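Local atomic coordinates of outer membrane protein Omp121 (PDB entry 5FQ8), a protein that probably imports nutrients such as peptides across the bacterial outer membrane as a TonB-dependent receptor with a plugged beta-barrel. Residues T150-S155 and G525-F530; F198-N203 and P338-I343; S221-G226 and K236-M241; A544-S549 and S558-G563. One frame throughout, in Å; residues are numbered along the deposited sequence.

In the fold
Interactions 1 and 4 lie together at the barrel wall: the 150-155 loop of the plug meets strand 513-534, and the next strand, 538-549, pairs with 558-569. Interactions 2 and 3 lie on the far side of the chain's centre, about 63 to 72 Å from the first pair (between centres), in irregular loops and a small sheet. Interaction 2 is fully buried; the others each mix buried and more exposed residues. Interaction 1 is almost purely van der Waals, whereas interaction 4 adds a strand ladder and a buried charge network. Interactions 2 and 3 share a salt bridge from Asp340 OD2 to Lys236 NZ, which ties loop 338-343 to strand 232-237.

Interaction 1: residues T150-S155 and G525-F530; sequences TALYGS and GVFGQF
Thr150 O is held by two backbone N-H groups of its own loop: Gly154 N donates to Thr150 O at 3.0 Å, and Tyr153 N reaches Thr150 O weakly at 3.4 Å. This double grip curls the plug loop so that Ala151 and Leu152 are presented to the inner surface of the barrel wall. What follows across the contact is packing. Phe527 projects from its strand towards the loop with CG in the crowded position between backbone N and carbonyl carbon (chi1 58°), and one face of its ring receives the Ala151 carbonyl, with Ala151 O 3.4 Å from Phe527 CG. That oxygen also accepts a weak hydrogen bond from Arg545 NH1 of the adjacent strand. At the stem of the side chain, Ala151 CB lies 4.2 Å from Phe527 CB. Leu152 sends one branch across obliquely, its CD1 methyl lying 3.5 Å from Phe527 CE2. The same methyl is 3.6 Å from Gln529 OE1, because Gln529 reaches out extended, CG anti to the backbone N (chi1 -178°), and crosses Leu152 at about a right angle. Tyr153 turns the other way, directed into the plug, with Leu152 CB over the centre of one face of its ring. The contact is thus a plug-to-barrel interface, the hallmark of TonB-dependent receptors. Strand 513-534 runs between strands 472-495 and 538-549, whose Leu477 and Thr543 also touch Leu152 and Ala151, while Tyr153 packs on plug strands 101-103 and 161-166.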
loop_
_atom_site.group_PDB
_atom_site.type_symbol
_atom_site.label_atom_id
_atom_site.label_comp_id
_atom_site.label_asym_id
_atom_site.label_seq_id
_atom_site.Cartn_x
_atom_site.Cartn_y
_atom_site.Cartn_z
ATOM N N THR B 150 43.809 0.510 12.599
ATOM C CA THR B 150 42.561 1.139 12.197
ATOM C C THR B 150 41.951 1.978 13.303
ATOM O O THR B 150 40.750 2.241 13.274
ATOM C CB THR B 150 41.560 0.083 11.747
ATOM O OG1 THR B 150 41.473 -0.931 12.747
ATOM C CG2 THR B 150 42.003 -0.538 10.455
ATOM N N ALA B 151 42.752 2.405 14.277
ATOM C CA ALA B 151 42.219 3.175 15.393
ATOM C C ALA B 151 41.592 4.486 14.954
ATOM O O ALA B 151 40.776 5.052 15.687
ATOM C CB ALA B 151 43.317 3.458 16.406
ATOM N N LEU B 152 41.951 4.986 13.781
ATOM C CA LEU B 152 41.495 6.313 13.414
ATOM C C LEU B 152 40.078 6.298 12.872
ATOM O O LEU B 152 39.336 7.259 13.074
ATOM C CB LEU B 152 42.447 6.919 12.392
ATOM C CG LEU B 152 42.756 8.396 12.572
ATOM C CD1 LEU B 152 43.237 8.641 13.970
ATOM C CD2 LEU B 152 43.817 8.788 11.601
ATOM N N TYR B 153 39.674 5.234 12.194
ATOM C CA TYR B 153 38.369 5.221 11.567
ATOM C C TYR B 153 37.428 4.182 12.145
ATOM O O TYR B 153 36.231 4.230 11.846
ATOM C CB TYR B 153 38.500 4.986 10.063
ATOM C CG TYR B 153 39.569 5.817 9.423
ATOM C CD1 TYR B 153 39.376 7.169 9.178
ATOM C CD2 TYR B 153 40.780 5.245 9.054
ATOM C CE1 TYR B 153 40.362 7.928 8.586
ATOM C CE2 TYR B 153 41.771 5.991 8.460
ATOM C CZ TYR B 153 41.558 7.332 8.227
ATOM O OH TYR B 153 42.548 8.079 7.633
ATOM N N GLY B 154 37.922 3.259 12.948
ATOM C CA GLY B 154 37.046 2.369 13.679
ATOM C C GLY B 154 36.810 1.044 12.986
ATOM O O GLY B 154 37.527 0.642 12.067
ATOM N N SER B 155 35.753 0.365 13.437
ATOM C CA SER B 155 35.534 -1.021 13.046
ATOM C C SER B 155 35.392 -1.164 11.541
ATOM O O SER B 155 35.955 -2.088 10.948
ATOM C CB SER B 155 34.302 -1.574 13.747
ATOM O OG SER B 155 33.139 -0.908 13.314
ATOM N N GLY B 525 33.659 5.689 20.814
ATOM C CA GLY B 525 34.978 5.150 21.076
ATOM C C GLY B 525 35.969 6.216 21.481
ATOM O O GLY B 525 35.765 7.412 21.244
ATOM N N VAL B 526 37.052 5.765 22.098
ATOM C CA VAL B 526 38.203 6.607 22.379
ATOM C C VAL B 526 39.429 5.919 21.802
ATOM O O VAL B 526 39.529 4.691 21.852
ATOM C CB VAL B 526 38.354 6.863 23.890
ATOM C CG1 VAL B 526 38.244 5.571 24.652
ATOM C CG2 VAL B 526 39.670 7.550 24.176
ATOM N N PHE B 527 40.342 6.694 21.221
ATOM C CA PHE B 527 41.472 6.095 20.527
ATOM C C PHE B 527 42.729 6.931 20.701
ATOM O O PHE B 527 42.677 8.128 20.981
ATOM C CB PHE B 527 41.186 5.896 19.036
ATOM C CG PHE B 527 40.832 7.157 18.317
ATOM C CD1 PHE B 527 39.523 7.601 18.269
ATOM C CD2 PHE B 527 41.798 7.891 17.678
ATOM C CE1 PHE B 527 39.184 8.753 17.603
ATOM C CE2 PHE B 527 41.463 9.044 17.013
ATOM C CZ PHE B 527 40.145 9.474 16.977
ATOM N N GLY B 528 43.863 6.269 20.520
ATOM C CA GLY B 528 45.156 6.930 20.554
ATOM C C GLY B 528 46.100 6.313 19.541
ATOM O O GLY B 528 46.027 5.120 19.236
ATOM N N GLN B 529 47.003 7.145 19.022
ATOM C CA GLN B 529 47.911 6.735 17.952
ATOM C C GLN B 529 49.263 7.398 18.167
ATOM O O GLN B 529 49.396 8.607 17.982
ATOM C CB GLN B 529 47.328 7.098 16.590
ATOM C CG GLN B 529 48.155 6.669 15.432
ATOM C CD GLN B 529 47.375 6.717 14.149
ATOM O OE1 GLN B 529 46.170 6.519 14.150
ATOM N NE2 GLN B 529 48.052 6.999 13.046
ATOM N N PHE B 530 50.262 6.611 18.543
ATOM C CA PHE B 530 51.591 7.124 18.860
ATOM C C PHE B 530 52.551 6.886 17.704
ATOM O O PHE B 530 52.792 5.739 17.325
ATOM C CB PHE B 530 52.132 6.460 20.121
ATOM C CG PHE B 530 53.449 7.009 20.571
ATOM C CD1 PHE B 530 53.542 8.293 21.070
ATOM C CD2 PHE B 530 54.592 6.231 20.522
ATOM C CE1 PHE B 530 54.750 8.799 21.505
ATOM C CE2 PHE B 530 55.803 6.728 20.957
ATOM C CZ PHE B 530 55.882 8.018 21.449
#

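Interaction 2: residues F198-N203 and P338-I343; sequences FGMGWN and PRDISI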
loop_
_atom_site.group_PDB
_atom_site.type_symbol
_atom_site.label_atom_id
_atom_site.label_comp_id
_atom_site.label_asym_id
_atom_site.label_seq_id
_atom_site.Cartn_x
_atom_site.Cartn_y
_atom_site.Cartn_z
ATOM N N PHE B 198 19.149 -24.684 -36.757
ATOM C CA PHE B 198 17.765 -25.115 -36.619
ATOM C C PHE B 198 16.901 -23.962 -36.122
ATOM O O PHE B 198 17.359 -23.091 -35.385
ATOM C CB PHE B 198 17.654 -26.303 -35.661
ATOM C CG PHE B 198 18.737 -27.329 -35.826
ATOM C CD1 PHE B 198 18.602 -28.357 -36.738
ATOM C CD2 PHE B 198 19.886 -27.266 -35.061
ATOM C CE1 PHE B 198 19.585 -29.289 -36.883
ATOM C CE2 PHE B 198 20.876 -28.202 -35.200
ATOM C CZ PHE B 198 20.724 -29.215 -36.113
ATOM N N GLY B 199 15.626 -23.976 -36.506
ATOM C CA GLY B 199 14.728 -22.896 -36.204
ATOM C C GLY B 199 13.629 -23.267 -35.230
ATOM O O GLY B 199 13.735 -24.224 -34.449
ATOM N N MET B 200 12.555 -22.485 -35.277
ATOM C CA MET B 200 11.470 -22.597 -34.316
ATOM C C MET B 200 10.892 -23.995 -34.295
ATOM O O MET B 200 10.491 -24.528 -35.326
ATOM C CB MET B 200 10.373 -21.598 -34.670
ATOM C CG MET B 200 9.095 -21.715 -33.863
ATOM S SD MET B 200 7.941 -20.470 -34.368
ATOM C CE MET B 200 8.049 -20.632 -36.126
ATOM N N GLY B 201 10.831 -24.574 -33.112
ATOM C CA GLY B 201 10.139 -25.830 -32.942
ATOM C C GLY B 201 10.500 -26.463 -31.619
ATOM O O GLY B 201 11.300 -25.944 -30.851
ATOM N N TRP B 202 9.874 -27.604 -31.373
ATOM C CA TRP B 202 10.186 -28.406 -30.210
ATOM C C TRP B 202 10.290 -29.858 -30.655
ATOM O O TRP B 202 9.850 -30.221 -31.743
ATOM C CB TRP B 202 9.131 -28.214 -29.126
ATOM C CG TRP B 202 9.658 -28.326 -27.760
ATOM C CD1 TRP B 202 9.558 -29.388 -26.943
ATOM C CD2 TRP B 202 10.385 -27.335 -27.043
ATOM N NE1 TRP B 202 10.166 -29.128 -25.750
ATOM C CE2 TRP B 202 10.686 -27.869 -25.787
ATOM C CE3 TRP B 202 10.812 -26.045 -27.340
ATOM C CZ2 TRP B 202 11.391 -27.166 -24.827
ATOM C CZ3 TRP B 202 11.506 -25.350 -26.384
ATOM C CH2 TRP B 202 11.792 -25.912 -25.145
ATOM N N ASN B 203 10.915 -30.683 -29.826
ATOM C CA ASN B 203 11.103 -32.101 -30.128
ATOM C C ASN B 203 11.684 -32.322 -31.515
ATOM O O ASN B 203 11.447 -33.357 -32.120
ATOM C CB ASN B 203 9.798 -32.899 -30.019
ATOM C CG ASN B 203 8.979 -32.520 -28.824
ATOM O OD1 ASN B 203 7.875 -32.009 -28.959
ATOM N ND2 ASN B 203 9.498 -32.788 -27.640
ATOM N N PRO B 338 13.106 -17.864 -31.326
ATOM C CA PRO B 338 13.682 -18.778 -32.308
ATOM C C PRO B 338 14.734 -18.074 -33.142
ATOM O O PRO B 338 14.658 -16.872 -33.383
ATOM C CB PRO B 338 12.479 -19.183 -33.161
ATOM C CG PRO B 338 11.303 -18.889 -32.336
ATOM C CD PRO B 338 11.664 -17.698 -31.523
ATOM N N ARG B 339 15.713 -18.846 -33.602
ATOM C CA ARG B 339 16.790 -18.275 -34.399
ATOM C C ARG B 339 16.310 -17.719 -35.718
ATOM O O ARG B 339 17.065 -17.001 -36.361
ATOM C CB ARG B 339 17.871 -19.309 -34.677
ATOM C CG ARG B 339 18.446 -19.949 -33.458
ATOM C CD ARG B 339 19.092 -18.944 -32.551
ATOM N NE ARG B 339 20.070 -18.166 -33.280
ATOM C CZ ARG B 339 20.045 -16.845 -33.398
ATOM N NH1 ARG B 339 19.099 -16.146 -32.808
ATOM N NH2 ARG B 339 20.979 -16.231 -34.096
ATOM N N ASP B 340 15.093 -18.018 -36.146
ATOM C CA ASP B 340 14.630 -17.563 -37.447
ATOM C C ASP B 340 13.719 -16.349 -37.379
ATOM O O ASP B 340 13.356 -15.814 -38.426
ATOM C CB ASP B 340 13.890 -18.695 -38.151
ATOM C CG ASP B 340 12.721 -19.195 -37.349
ATOM O OD1 ASP B 340 12.948 -19.807 -36.284
ATOM O OD2 ASP B 340 11.577 -18.976 -37.788
ATOM N N ILE B 341 13.345 -15.908 -36.185
ATOM C CA ILE B 341 12.321 -14.890 -35.994
ATOM C C ILE B 341 12.972 -13.519 -35.933
ATOM O O ILE B 341 13.994 -13.333 -35.268
ATOM C CB ILE B 341 11.516 -15.168 -34.716
ATOM C CG1 ILE B 341 10.788 -16.501 -34.837
ATOM C CG2 ILE B 341 10.528 -14.053 -34.477
ATOM C CD1 ILE B 341 9.924 -16.597 -36.048
ATOM N N SER B 342 12.384 -12.558 -36.629
ATOM C CA SER B 342 12.909 -11.198 -36.657
ATOM C C SER B 342 12.422 -10.435 -35.435
ATOM O O SER B 342 11.243 -10.089 -35.347
ATOM C CB SER B 342 12.468 -10.500 -37.937
ATOM O OG SER B 342 12.873 -9.149 -37.949
ATOM N N ILE B 343 13.337 -10.135 -34.515
ATOM C CA ILE B 343 12.967 -9.434 -33.291
ATOM C C ILE B 343 12.593 -7.983 -33.577
ATOM O O ILE B 343 11.577 -7.488 -33.087
ATOM C CB ILE B 343 14.102 -9.509 -32.263
ATOM C CG1 ILE B 343 14.312 -10.932 -31.825
ATOM C CG2 ILE B 343 13.777 -8.697 -31.059
ATOM C CD1 ILE B 343 15.290 -11.019 -30.718
#
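Asp340 places its carboxylate group between backbone N and carbonyl carbon, the crowded position (chi1 58°), and this brings OD1 across to accept Met200 N at 2.9 Å. The bond is bent, 139° at the hydrogen, and meets OD1 from above the carboxylate plane; OD2 is engaged separately in a salt bridge with Lys236. Met200 runs out with CG anti to the backbone N (chi1 173°), stays extended through chi2 and bends only at chi3. Its stem lies alongside the proline ring, pointing the same way, with Met200 CB 3.5 Å from Pro338 CB. The terminal methyl reaches more loosely, Met200 CE being 4.5 Å from Ile341 CD1. Pro338 to Ile341 form a type I beta turn closed by Ile341 N to Pro338 O at 3.2 Å, within the loop that links helices 330-335 and 368-374. Arg339, the second residue of the turn, folds at chi2 and chi3: its CG passes 3.8 Å from Phe198 O, then the guanidinium leads away to Gln195 O, Asn196 OD1 and Asn244 OD1. Phe198 itself points off from the turn, next in sequence to Glu197, a calcium ligand seen in this protein, and within about 5 Å of the side chain of Asp850, another ligand of that site.

Interaction 3: residues S221-G226 and K236-M241; sequences SMQLWG and KPYVAM
A proline sits in the beta ladder: Pro237, which has no N-H, faces Met222 in an antiparallel non-hydrogen-bonded pair, where none is needed. The pair belongs to a small three-stranded antiparallel sheet in which strand 232-237 is the middle strand and 222-225 an outer one. The neighbouring hydrogen-bonded pair joins Gln223 and Lys236 in both directions, Gln223 N to Lys236 O at 3.1 Å and Lys236 N to Gln223 O at 3.2 Å. Past the proline the strand bends into an inverse gamma turn centred on Tyr238, yet Tyr238 N still donates to Ser221 O (2.6 Å), nearly along the C=O axis. Beside Pro237, Met222 bends at chi2 and lies alongside the ring, its CE 3.5 Å from Pro237 CG. On the face with Gln223, Lys236 runs at about a right angle across the Trp225 indole; Lys236 CD stands over the five-membered ring of Trp225, 4.1 Å from its centroid, a CH-pi contact. The ammonium goes on to a salt bridge with Asp340, while Trp225 NE1 donates to Ser9 of the neighbouring BT_2262 lipoprotein chain. The sheet thus contributes to a subunit interface. Gln223, bent at chi2, curls back along its own segment so that NE2 meets Ser221 OG at 3.0 Å, almost straight (175°) and in the amide plane.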
loop_
_atom_site.group_PDB
_atom_site.type_symbol
_atom_site.label_atom_id
_atom_site.label_comp_id
_atom_site.label_asym_id
_atom_site.label_seq_id
_atom_site.Cartn_x
_atom_site.Cartn_y
_atom_site.Cartn_z
ATOM N N SER B 221 12.535 -23.120 -47.211
ATOM C CA SER B 221 11.139 -23.244 -47.579
ATOM C C SER B 221 10.299 -22.209 -46.846
ATOM O O SER B 221 10.689 -21.664 -45.811
ATOM C CB SER B 221 10.630 -24.640 -47.245
ATOM O OG SER B 221 10.636 -24.842 -45.847
ATOM N N MET B 222 9.127 -21.937 -47.394
ATOM C CA MET B 222 8.193 -21.025 -46.759
ATOM C C MET B 222 7.320 -21.810 -45.791
ATOM O O MET B 222 6.617 -22.746 -46.184
ATOM C CB MET B 222 7.366 -20.289 -47.811
ATOM C CG MET B 222 8.187 -19.318 -48.633
ATOM S SD MET B 222 7.485 -17.681 -48.704
ATOM C CE MET B 222 8.859 -16.720 -49.250
ATOM N N GLN B 223 7.394 -21.449 -44.522
ATOM C CA GLN B 223 6.569 -22.038 -43.485
ATOM C C GLN B 223 5.788 -20.943 -42.771
ATOM O O GLN B 223 6.007 -19.749 -42.970
ATOM C CB GLN B 223 7.427 -22.825 -42.496
ATOM C CG GLN B 223 8.334 -23.838 -43.149
ATOM C CD GLN B 223 7.615 -25.105 -43.558
ATOM O OE1 GLN B 223 6.618 -25.480 -42.965
ATOM N NE2 GLN B 223 8.115 -25.762 -44.584
ATOM N N LEU B 224 4.845 -21.363 -41.950
ATOM C CA LEU B 224 4.083 -20.413 -41.175
ATOM C C LEU B 224 4.817 -20.098 -39.883
ATOM O O LEU B 224 5.816 -20.730 -39.536
ATOM C CB LEU B 224 2.697 -20.971 -40.897
ATOM C CG LEU B 224 1.884 -21.251 -42.147
ATOM C CD1 LEU B 224 0.639 -22.039 -41.820
ATOM C CD2 LEU B 224 1.523 -19.935 -42.751
ATOM N N TRP B 225 4.327 -19.090 -39.182
ATOM C CA TRP B 225 4.798 -18.836 -37.834
ATOM C C TRP B 225 3.816 -17.901 -37.144
ATOM O O TRP B 225 3.001 -17.238 -37.788
ATOM C CB TRP B 225 6.218 -18.257 -37.834
ATOM C CG TRP B 225 6.321 -16.881 -38.353
ATOM C CD1 TRP B 225 6.288 -16.484 -39.645
ATOM C CD2 TRP B 225 6.489 -15.710 -37.578
ATOM N NE1 TRP B 225 6.413 -15.132 -39.728
ATOM C CE2 TRP B 225 6.542 -14.630 -38.462
ATOM C CE3 TRP B 225 6.590 -15.465 -36.211
ATOM C CZ2 TRP B 225 6.688 -13.329 -38.026
ATOM C CZ3 TRP B 225 6.741 -14.174 -35.782
ATOM C CH2 TRP B 225 6.787 -13.125 -36.681
ATOM N N GLY B 226 3.893 -17.877 -35.825
ATOM C CA GLY B 226 3.130 -16.927 -35.052
ATOM C C GLY B 226 1.671 -17.311 -34.940
ATOM O O GLY B 226 1.210 -18.328 -35.448
ATOM N N LYS B 236 6.855 -16.862 -43.952
ATOM C CA LYS B 236 8.204 -16.363 -44.154
ATOM C C LYS B 236 9.103 -17.520 -44.552
ATOM O O LYS B 236 8.811 -18.677 -44.236
ATOM C CB LYS B 236 8.739 -15.693 -42.884
ATOM C CG LYS B 236 9.525 -16.589 -41.983
ATOM C CD LYS B 236 9.954 -15.826 -40.759
ATOM C CE LYS B 236 10.906 -16.639 -39.914
ATOM N NZ LYS B 236 10.946 -18.089 -40.303
ATOM N N PRO B 237 10.210 -17.244 -45.232
ATOM C CA PRO B 237 11.149 -18.315 -45.553
ATOM C C PRO B 237 11.856 -18.803 -44.303
ATOM O O PRO B 237 12.280 -18.017 -43.454
ATOM C CB PRO B 237 12.127 -17.647 -46.525
ATOM C CG PRO B 237 11.475 -16.389 -46.949
ATOM C CD PRO B 237 10.636 -15.964 -45.813
ATOM N N TYR B 238 11.987 -20.121 -44.202
ATOM C CA TYR B 238 12.560 -20.755 -43.018
ATOM C C TYR B 238 14.081 -20.653 -43.101
ATOM O O TYR B 238 14.781 -21.564 -43.540
ATOM C CB TYR B 238 12.071 -22.193 -42.918
ATOM C CG TYR B 238 12.300 -22.836 -41.581
ATOM C CD1 TYR B 238 12.004 -22.161 -40.409
ATOM C CD2 TYR B 238 12.795 -24.123 -41.488
ATOM C CE1 TYR B 238 12.208 -22.736 -39.189
ATOM C CE2 TYR B 238 13.000 -24.710 -40.265
ATOM C CZ TYR B 238 12.703 -24.005 -39.119
ATOM O OH TYR B 238 12.893 -24.551 -37.884
ATOM N N VAL B 239 14.600 -19.500 -42.685
ATOM C CA VAL B 239 16.030 -19.235 -42.722
ATOM C C VAL B 239 16.449 -18.647 -41.392
ATOM O O VAL B 239 15.626 -18.168 -40.617
ATOM C CB VAL B 239 16.432 -18.276 -43.862
ATOM C CG1 VAL B 239 16.140 -18.884 -45.204
ATOM C CG2 VAL B 239 15.715 -16.971 -43.721
ATOM N N ALA B 240 17.747 -18.666 -41.141
ATOM C CA ALA B 240 18.266 -18.120 -39.900
ATOM C C ALA B 240 18.469 -16.618 -40.010
ATOM O O ALA B 240 18.779 -16.086 -41.077
ATOM C CB ALA B 240 19.588 -18.784 -39.530
ATOM N N MET B 241 18.298 -15.931 -38.886
ATOM C CA MET B 241 18.529 -14.495 -38.793
ATOM C C MET B 241 19.570 -14.268 -37.708
ATOM O O MET B 241 19.233 -13.882 -36.582
ATOM C CB MET B 241 17.236 -13.753 -38.495
ATOM C CG MET B 241 16.194 -13.939 -39.538
ATOM S SD MET B 241 15.349 -12.409 -39.746
ATOM C CE MET B 241 14.100 -12.798 -40.930
#

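Interaction 4: residues A544-S549 and S558-G563; sequences ARNDWS and SFFYPG
Arg545 and Tyr561 lie side by side and point the same way, their guanidinium and ring planes 15° apart. Arg545 is extended to NE, and its CB sits over the tyrosine face, 4.2 Å from the Tyr561 ring centroid. The ring, with CG in the crowded position, delivers OH to Asp547: Tyr561 OH donates to Asp547 OD2 at 2.5 Å, from above a carboxylate plane turned 72° from the ring. Asp547 OD1 instead uses its syn lone pair for Arg545 NE at 2.6 Å, the core of a salt bridge. Asp547 also meets Phe559, whose ring face takes Asp547 CB at 3.9 Å from the centroid, carboxylate and ring 87° apart. These groups share the buried side of an antiparallel beta hairpin in the barrel wall, laddered by bonds such as Asp547 N to Phe559 O at 3.0 Å. On the other side, where Trp548 and Phe560 are at the surface, Asn546 ND2 donates in its amide plane to Ser558 OG (3.2 Å), and a water joins Asn546 OD1 to the same hydroxyl. That ND2 also lies 3.3 Å above the plane of the Trp548 ring, offset toward its rim. Arg545 NH2 has a further partner in Asn481 OD1. With one oxygen facing a guanidinium and the other a phenol, the buried Asp547 is probably ionised, its charge balanced by Arg545 and steadied by the Tyr561 hydroxyl.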
loop_
_atom_site.group_PDB
_atom_site.type_symbol
_atom_site.label_atom_id
_atom_site.label_comp_id
_atom_site.label_asym_id
_atom_site.label_seq_id
_atom_site.Cartn_x
_atom_site.Cartn_y
_atom_site.Cartn_z
ATOM N N ALA B 544 45.639 2.259 19.369
ATOM C CA ALA B 544 44.764 1.644 20.359
ATOM C C ALA B 544 43.407 2.325 20.318
ATOM O O ALA B 544 43.329 3.553 20.236
ATOM C CB ALA B 544 45.347 1.746 21.767
ATOM N N ARG B 545 42.345 1.527 20.375
ATOM C CA ARG B 545 40.999 2.069 20.347
ATOM C C ARG B 545 40.070 1.167 21.132
ATOM O O ARG B 545 40.114 -0.053 20.985
ATOM C CB ARG B 545 40.473 2.221 18.921
ATOM C CG ARG B 545 39.044 2.699 18.880
ATOM C CD ARG B 545 38.637 3.229 17.523
ATOM N NE ARG B 545 37.241 3.638 17.553
ATOM C CZ ARG B 545 36.670 4.432 16.662
ATOM N NH1 ARG B 545 37.371 4.909 15.661
ATOM N NH2 ARG B 545 35.397 4.750 16.785
ATOM N N ASN B 546 39.229 1.771 21.957
ATOM C CA ASN B 546 38.154 1.052 22.621
ATOM C C ASN B 546 36.826 1.634 22.172
ATOM O O ASN B 546 36.658 2.854 22.143
ATOM C CB ASN B 546 38.276 1.111 24.139
ATOM C CG ASN B 546 37.431 0.053 24.821
ATOM O OD1 ASN B 546 37.906 -1.048 25.106
ATOM N ND2 ASN B 546 36.163 0.373 25.061
ATOM N N ASP B 547 35.896 0.760 21.821
ATOM C CA ASP B 547 34.596 1.153 21.318
ATOM C C ASP B 547 33.515 0.625 22.242
ATOM O O ASP B 547 33.709 -0.347 22.964
ATOM C CB ASP B 547 34.360 0.619 19.909
ATOM C CG ASP B 547 35.181 1.319 18.887
ATOM O OD1 ASP B 547 35.643 2.428 19.183
ATOM O OD2 ASP B 547 35.360 0.765 17.788
ATOM N N TRP B 548 32.372 1.294 22.222
ATOM C CA TRP B 548 31.170 0.830 22.900
ATOM C C TRP B 548 30.056 0.835 21.875
ATOM O O TRP B 548 29.713 1.889 21.339
ATOM C CB TRP B 548 30.813 1.725 24.078
ATOM C CG TRP B 548 31.740 1.679 25.234
ATOM C CD1 TRP B 548 31.582 0.966 26.369
ATOM C CD2 TRP B 548 32.946 2.429 25.398
ATOM N NE1 TRP B 548 32.616 1.201 27.232
ATOM C CE2 TRP B 548 33.470 2.100 26.657
ATOM C CE3 TRP B 548 33.640 3.337 24.598
ATOM C CZ2 TRP B 548 34.655 2.642 27.134
ATOM C CZ3 TRP B 548 34.815 3.873 25.075
ATOM C CH2 TRP B 548 35.312 3.521 26.326
ATOM N N SER B 549 29.507 -0.329 21.582
ATOM C CA SER B 549 28.566 -0.466 20.485
ATOM C C SER B 549 27.162 -0.732 21.000
ATOM O O SER B 549 26.966 -1.464 21.975
ATOM C CB SER B 549 28.980 -1.586 19.548
ATOM O OG SER B 549 28.133 -1.605 18.423
ATOM N N SER B 558 31.646 -3.263 25.186
ATOM C CA SER B 558 32.993 -2.730 25.046
ATOM C C SER B 558 33.935 -3.736 24.400
ATOM O O SER B 558 34.034 -4.882 24.851
ATOM C CB SER B 558 33.528 -2.337 26.420
ATOM O OG SER B 558 34.941 -2.290 26.452
ATOM N N PHE B 559 34.640 -3.302 23.351
ATOM C CA PHE B 559 35.741 -4.079 22.798
ATOM C C PHE B 559 36.946 -3.189 22.536
ATOM O O PHE B 559 36.809 -2.039 22.124
ATOM C CB PHE B 559 35.348 -4.819 21.515
ATOM C CG PHE B 559 34.712 -3.954 20.463
ATOM C CD1 PHE B 559 33.363 -3.728 20.467
ATOM C CD2 PHE B 559 35.462 -3.424 19.438
ATOM C CE1 PHE B 559 32.784 -2.972 19.499
ATOM C CE2 PHE B 559 34.886 -2.670 18.468
ATOM C CZ PHE B 559 33.550 -2.442 18.495
ATOM N N PHE B 560 38.129 -3.743 22.774
ATOM C CA PHE B 560 39.389 -3.034 22.637
ATOM C C PHE B 560 40.257 -3.730 21.605
ATOM O O PHE B 560 40.367 -4.954 21.609
ATOM C CB PHE B 560 40.107 -2.982 23.975
ATOM C CG PHE B 560 41.550 -2.595 23.886
ATOM C CD1 PHE B 560 41.927 -1.272 23.937
ATOM C CD2 PHE B 560 42.532 -3.555 23.781
ATOM C CE1 PHE B 560 43.237 -0.925 23.866
ATOM C CE2 PHE B 560 43.846 -3.210 23.712
ATOM C CZ PHE B 560 44.201 -1.896 23.756
ATOM N N TYR B 561 40.893 -2.951 20.737
ATOM C CA TYR B 561 41.781 -3.526 19.733
ATOM C C TYR B 561 43.034 -2.687 19.502
ATOM O O TYR B 561 42.945 -1.518 19.113
ATOM C CB TYR B 561 41.050 -3.730 18.406
ATOM C CG TYR B 561 40.145 -2.607 17.954
ATOM C CD1 TYR B 561 38.911 -2.412 18.540
ATOM C CD2 TYR B 561 40.501 -1.776 16.910
ATOM C CE1 TYR B 561 38.076 -1.417 18.131
ATOM C CE2 TYR B 561 39.658 -0.776 16.489
ATOM C CZ TYR B 561 38.441 -0.610 17.111
ATOM O OH TYR B 561 37.572 0.366 16.726
ATOM N N PRO B 562 44.214 -3.254 19.711
ATOM C CA PRO B 562 45.447 -2.499 19.501
ATOM C C PRO B 562 46.144 -2.858 18.212
ATOM O O PRO B 562 45.714 -3.753 17.485
ATOM C CB PRO B 562 46.296 -2.904 20.702
ATOM C CG PRO B 562 45.814 -4.296 21.053
ATOM C CD PRO B 562 44.490 -4.535 20.372
ATOM N N GLY B 563 47.240 -2.165 17.935
ATOM C CA GLY B 563 48.029 -2.432 16.748
ATOM C C GLY B 563 49.414 -1.836 16.850
ATOM O O GLY B 563 49.679 -0.966 17.682
HETATM O O HOH W 1 37.374 -3.649 26.165
#